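Side-chain contacts in intimin adherence protein (Escherichia coli O157:H7, PDB 3NCX), which probably mediates attachment of the bacterium to host cells by binding the translocated receptor Tir: residues 122-127 with 148-153; 162-167 with 174-179. The protein carries 1 engineered substitution. All coordinates share one frame; numbering follows the deposited sequence.

Contact 1 of 2, residues 122-127 with 148-153; sequences TVLSDI and AWIKQT
Leu124 reaches from helix 121-131 with one methyl, CD1, which comes to rest over Ala148 and against the end of Ile150. CD1 lies 3.8 Å from Ala148 CB and 3.7 Å from Ile150 CD1, so a single branch of the leucine serves both partners. The torsion of Leu124 sets CG anti to the carbonyl carbon (chi1 -65°), and the nearly extended chi2 of 170° then sends CD1 outward to the strand. The CB of Ala148 points toward the helix. Ile150 does not: its CB leaves to the side, and it is the bend in the side chain at CG1 (chi2 69°) that swings CD1 back to the leucine. The two long side chains slide past each other in opposite directions, meeting at their terminal methyls. No hydrogen bond joins the segments, and the four residues that touch are all buried, including Trp149, whose carbonyl O is 4.2 Å from Leu124 CD1. The CB of Trp149 points away from the helix, and its indole NE1 is hydrogen-bonded to the carbonyl O of Ala104. Leu124 also packs on Ile98, Pro118, Tyr165 and Val186, which continue the apolar surroundings of its side chain. This is helix-on-strand packing in the hydrophobic core of the intimin C-type lectin domain, joining helix 121-131 to the edge strand 147-149 and the loop that follows.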
loop_
_atom_site.group_PDB
_atom_site.type_symbol
_atom_site.label_atom_id
_atom_site.label_comp_id
_atom_site.label_asym_id
_atom_site.label_seq_id
_atom_site.Cartn_x
_atom_site.Cartn_y
_atom_site.Cartn_z
ATOM N N THR A 122 10.768 9.006 8.663
ATOM C CA THR A 122 9.685 8.300 9.333
ATOM C C THR A 122 8.478 8.139 8.412
ATOM O O THR A 122 7.798 7.111 8.441
ATOM C CB THR A 122 9.264 9.021 10.627
ATOM O OG1 THR A 122 10.364 9.038 11.544
ATOM C CG2 THR A 122 8.091 8.311 11.276
ATOM N N VAL A 123 8.217 9.151 7.594
ATOM C CA VAL A 123 7.116 9.078 6.642
ATOM C C VAL A 123 7.237 7.811 5.803
ATOM O O VAL A 123 6.239 7.171 5.475
ATOM C CB VAL A 123 7.085 10.305 5.715
ATOM C CG1 VAL A 123 5.920 10.205 4.744
ATOM C CG2 VAL A 123 6.991 11.582 6.533
ATOM N N LEU A 124 8.473 7.445 5.476
ATOM C CA LEU A 124 8.736 6.276 4.643
ATOM C C LEU A 124 8.926 5.000 5.461
ATOM O O LEU A 124 8.414 3.941 5.099
ATOM C CB LEU A 124 9.962 6.517 3.761
ATOM C CG LEU A 124 9.836 7.615 2.703
ATOM C CD1 LEU A 124 11.188 7.915 2.074
ATOM C CD2 LEU A 124 8.824 7.219 1.641
ATOM N N SER A 125 9.666 5.103 6.561
ATOM C CA SER A 125 9.938 3.943 7.404
ATOM C C SER A 125 8.667 3.435 8.074
ATOM O O SER A 125 8.529 2.240 8.332
ATOM C CB SER A 125 10.998 4.274 8.458
ATOM O OG SER A 125 10.558 5.309 9.318
ATOM N N ASP A 126 7.740 4.347 8.352
ATOM C CA ASP A 126 6.460 3.979 8.944
ATOM C C ASP A 126 5.666 3.089 8.002
ATOM O O ASP A 126 4.907 2.223 8.438
ATOM C CB ASP A 126 5.645 5.224 9.298
ATOM C CG ASP A 126 5.979 5.766 10.672
ATOM O OD1 ASP A 126 7.028 5.379 11.225
ATOM O OD2 ASP A 126 5.192 6.579 11.197
ATOM N N ILE A 127 5.844 3.305 6.705
ATOM C CA ILE A 127 5.160 2.498 5.708
ATOM C C ILE A 127 5.734 1.086 5.652
ATOM O O ILE A 127 5.005 0.115 5.440
ATOM C CB ILE A 127 5.198 3.162 4.324
ATOM C CG1 ILE A 127 4.164 4.288 4.277
ATOM C CG2 ILE A 127 4.924 2.146 3.229
ATOM C CD1 ILE A 127 3.999 4.912 2.921
ATOM N N ALA A 148 14.526 6.092 -2.019
ATOM C CA ALA A 148 13.607 7.218 -2.142
ATOM C C ALA A 148 14.192 8.510 -1.576
ATOM O O ALA A 148 14.848 8.501 -0.534
ATOM C CB ALA A 148 12.284 6.893 -1.462
ATOM N N TRP A 149 13.951 9.621 -2.266
ATOM C CA TRP A 149 14.393 10.925 -1.785
ATOM C C TRP A 149 13.632 11.329 -0.529
ATOM O O TRP A 149 12.437 11.071 -0.406
ATOM C CB TRP A 149 14.189 12.005 -2.854
ATOM C CG TRP A 149 15.173 11.970 -3.986
ATOM C CD1 TRP A 149 14.910 11.667 -5.293
ATOM C CD2 TRP A 149 16.574 12.259 -3.916
ATOM N NE1 TRP A 149 16.061 11.749 -6.038
ATOM C CE2 TRP A 149 17.098 12.109 -5.217
ATOM C CE3 TRP A 149 17.438 12.628 -2.879
ATOM C CZ2 TRP A 149 18.447 12.312 -5.509
ATOM C CZ3 TRP A 149 18.776 12.831 -3.171
ATOM C CH2 TRP A 149 19.267 12.673 -4.476
ATOM N N ILE A 150 14.333 11.958 0.408
ATOM C CA ILE A 150 13.687 12.618 1.535
ATOM C C ILE A 150 13.801 14.119 1.299
ATOM O O ILE A 150 14.800 14.582 0.751
ATOM C CB ILE A 150 14.344 12.250 2.888
ATOM C CG1 ILE A 150 13.866 10.881 3.376
ATOM C CG2 ILE A 150 14.009 13.287 3.948
ATOM C CD1 ILE A 150 14.347 9.721 2.547
ATOM N N LYS A 151 12.778 14.875 1.687
ATOM C CA LYS A 151 12.823 16.325 1.530
ATOM C C LYS A 151 14.029 16.900 2.267
ATOM O O LYS A 151 14.152 16.755 3.484
ATOM C CB LYS A 151 11.534 16.973 2.030
ATOM C CG LYS A 151 11.509 18.485 1.865
ATOM C CD LYS A 151 10.144 19.062 2.196
ATOM C CE LYS A 151 10.148 20.576 2.078
ATOM N NZ LYS A 151 10.575 21.026 0.723
ATOM N N GLN A 152 14.916 17.549 1.521
ATOM C CA GLN A 152 16.172 18.047 2.072
ATOM C C GLN A 152 15.970 19.183 3.070
ATOM O O GLN A 152 15.162 20.086 2.846
ATOM C CB GLN A 152 17.120 18.487 0.951
ATOM C CG GLN A 152 16.602 19.637 0.101
ATOM C CD GLN A 152 17.579 20.046 -0.989
ATOM O OE1 GLN A 152 17.372 21.040 -1.683
ATOM N NE2 GLN A 152 18.651 19.276 -1.143
ATOM N N THR A 153 16.714 19.130 4.170
ATOM C CA THR A 153 16.658 20.171 5.187
ATOM C C THR A 153 17.237 21.476 4.650
ATOM O O THR A 153 17.714 21.537 3.516
ATOM C CB THR A 153 17.439 19.771 6.454
ATOM O OG1 THR A 153 18.847 19.839 6.193
ATOM C CG2 THR A 153 17.069 18.362 6.888
#

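Contact 2 of 2, residues 162-167 with 174-179; sequences SSTYNL and PGVNVN
The extended first torsion of Val176, with CG1 anti to the backbone N (chi1 176°), leaves CG2 beside that nitrogen and turned to Thr164, whose own chi1 of 60° holds OG1 between its backbone N and carbonyl carbon. CG2 of Val176 approaches OG1 of Thr164 to 4.0 Å, and the two side chains cross at about a right angle. The meeting is one of methyl against hydroxyl, a van der Waals touch; OG1 of Thr164 has a weak hydrogen bond to the carbonyl O of Leu173. CB of Val176 also lies near the carbonyl O of Ser162.

A single hydrogen bond links the segments. The N of Ser162 donates to the carbonyl O of Val176 across 2.9 Å, but the bond is bent, with an angle of 140° at the hydrogen, and the donor stands somewhat off the carbonyl plane. Farther along, CB of Ser163 rests 3.7 Å from CA of Pro174, a contact with the proline backbone while the CB of Pro174 points away. Between Pro174 and Val176 the chain turns a corner at Gly175.

Together these contacts join the two strands of the beta hairpin 161-166 and 172-177 within the intimin C-type lectin domain. Strand 161-166 is the middle of a three-stranded antiparallel sheet, with 147-149 along one edge and 172-177 along the other. Tyr165 packs on helix 121-131, whereas Ser162 and Val178 both touch Tyr106 of helix 106-112.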
loop_
_atom_site.group_PDB
_atom_site.type_symbol
_atom_site.label_atom_id
_atom_site.label_comp_id
_atom_site.label_asym_id
_atom_site.label_seq_id
_atom_site.Cartn_x
_atom_site.Cartn_y
_atom_site.Cartn_z
ATOM N N SER A 162 20.961 15.457 0.050
ATOM C CA SER A 162 19.701 15.092 0.669
ATOM C C SER A 162 19.736 13.615 1.027
ATOM O O SER A 162 20.163 12.786 0.226
ATOM C CB SER A 162 18.538 15.382 -0.278
ATOM O OG SER A 162 17.295 15.210 0.379
ATOM N N SER A 163 19.293 13.291 2.237
ATOM C CA SER A 163 19.285 11.910 2.698
ATOM C C SER A 163 18.231 11.079 1.966
ATOM O O SER A 163 17.309 11.622 1.359
ATOM C CB SER A 163 19.056 11.858 4.206
ATOM O OG SER A 163 17.918 12.617 4.567
ATOM N N THR A 164 18.378 9.758 2.026
ATOM C CA THR A 164 17.457 8.850 1.351
ATOM C C THR A 164 17.081 7.665 2.233
ATOM O O THR A 164 17.756 7.368 3.216
ATOM C CB THR A 164 18.054 8.304 0.038
ATOM O OG1 THR A 164 19.261 7.586 0.320
ATOM C CG2 THR A 164 18.352 9.437 -0.932
ATOM N N TYR A 165 15.997 6.991 1.867
ATOM C CA TYR A 165 15.549 5.799 2.574
ATOM C C TYR A 165 15.040 4.762 1.577
ATOM O O TYR A 165 14.301 5.091 0.649
ATOM C CB TYR A 165 14.452 6.148 3.582
ATOM C CG TYR A 165 13.907 4.950 4.329
ATOM C CD1 TYR A 165 14.608 4.393 5.389
ATOM C CD2 TYR A 165 12.690 4.378 3.975
ATOM C CE1 TYR A 165 14.116 3.298 6.077
ATOM C CE2 TYR A 165 12.190 3.284 4.657
ATOM C CZ TYR A 165 12.908 2.748 5.707
ATOM O OH TYR A 165 12.419 1.657 6.393
ATOM N N ASN A 166 15.439 3.510 1.769
ATOM C CA ASN A 166 15.062 2.440 0.852
ATOM C C ASN A 166 13.825 1.679 1.331
ATOM O O ASN A 166 13.816 1.121 2.428
ATOM C CB ASN A 166 16.237 1.485 0.650
ATOM C CG ASN A 166 16.046 0.562 -0.536
ATOM O OD1 ASN A 166 14.957 0.032 -0.761
ATOM N ND2 ASN A 166 17.108 0.368 -1.306
ATOM N N LEU A 167 12.789 1.656 0.498
ATOM C CA LEU A 167 11.508 1.059 0.869
ATOM C C LEU A 167 11.531 -0.469 0.898
ATOM O O LEU A 167 10.535 -1.104 1.247
ATOM C CB LEU A 167 10.403 1.550 -0.068
ATOM C CG LEU A 167 10.077 3.041 0.035
ATOM C CD1 LEU A 167 9.107 3.462 -1.057
ATOM C CD2 LEU A 167 9.515 3.365 1.411
ATOM N N PRO A 174 22.535 9.431 4.339
ATOM C CA PRO A 174 22.667 10.890 4.338
ATOM C C PRO A 174 23.712 11.364 3.335
ATOM O O PRO A 174 24.453 10.549 2.788
ATOM C CB PRO A 174 23.154 11.180 5.756
ATOM C CG PRO A 174 23.994 9.993 6.085
ATOM C CD PRO A 174 23.323 8.812 5.421
ATOM N N GLY A 175 23.761 12.671 3.100
ATOM C CA GLY A 175 24.790 13.269 2.266
ATOM C C GLY A 175 24.831 12.784 0.829
ATOM O O GLY A 175 25.888 12.782 0.197
ATOM N N VAL A 176 23.681 12.375 0.307
ATOM C CA VAL A 176 23.587 11.954 -1.083
ATOM C C VAL A 176 23.446 13.169 -1.990
ATOM O O VAL A 176 22.500 13.944 -1.853
ATOM C CB VAL A 176 22.384 11.022 -1.311
ATOM C CG1 VAL A 176 22.253 10.677 -2.786
ATOM C CG2 VAL A 176 22.519 9.763 -0.467
ATOM N N ASN A 177 24.388 13.340 -2.913
ATOM C CA ASN A 177 24.330 14.459 -3.846
ATOM C C ASN A 177 23.020 14.465 -4.623
ATOM O O ASN A 177 22.536 13.416 -5.044
ATOM C CB ASN A 177 25.522 14.436 -4.804
ATOM C CG ASN A 177 26.845 14.619 -4.090
ATOM O OD1 ASN A 177 27.857 14.034 -4.474
ATOM N ND2 ASN A 177 26.844 15.430 -3.040
ATOM N N VAL A 178 22.444 15.649 -4.802
ATOM C CA VAL A 178 21.144 15.773 -5.455
ATOM C C VAL A 178 21.125 15.109 -6.830
ATOM O O VAL A 178 20.132 14.492 -7.215
ATOM C CB VAL A 178 20.701 17.247 -5.578
ATOM C CG1 VAL A 178 20.403 17.829 -4.203
ATOM C CG2 VAL A 178 21.759 18.070 -6.299
ATOM N N ASN A 179 22.228 15.231 -7.562
ATOM C CA ASN A 179 22.319 14.657 -8.899
ATOM C C ASN A 179 22.853 13.231 -8.894
ATOM O O ASN A 179 23.763 12.894 -9.653
ATOM C CB ASN A 179 23.176 15.540 -9.807
ATOM C CG ASN A 179 22.544 16.890 -10.066
ATOM O OD1 ASN A 179 21.319 17.027 -10.059
ATOM N ND2 ASN A 179 23.376 17.898 -10.297
#

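Both contacts reach the same three-stranded antiparallel sheet, and their centres lie about 10 Å apart. Contact 1 is wholly buried and apolar, made by side chains that pack a helix on an edge strand and the loop after it. Contact 2 is only partly buried and farther from the centre of the chain; it combines one backbone hydrogen bond with packing of Val176 and small polar side chains, Pro174 lying at the rim. Strand 161-166 connects them: probable backbone hydrogen bonds run from Ala148 N to Tyr165 O and from Ile150 N to Ser163 O. Tyr165 also packs on Leu124 and Ile150, tying the hairpin to the core.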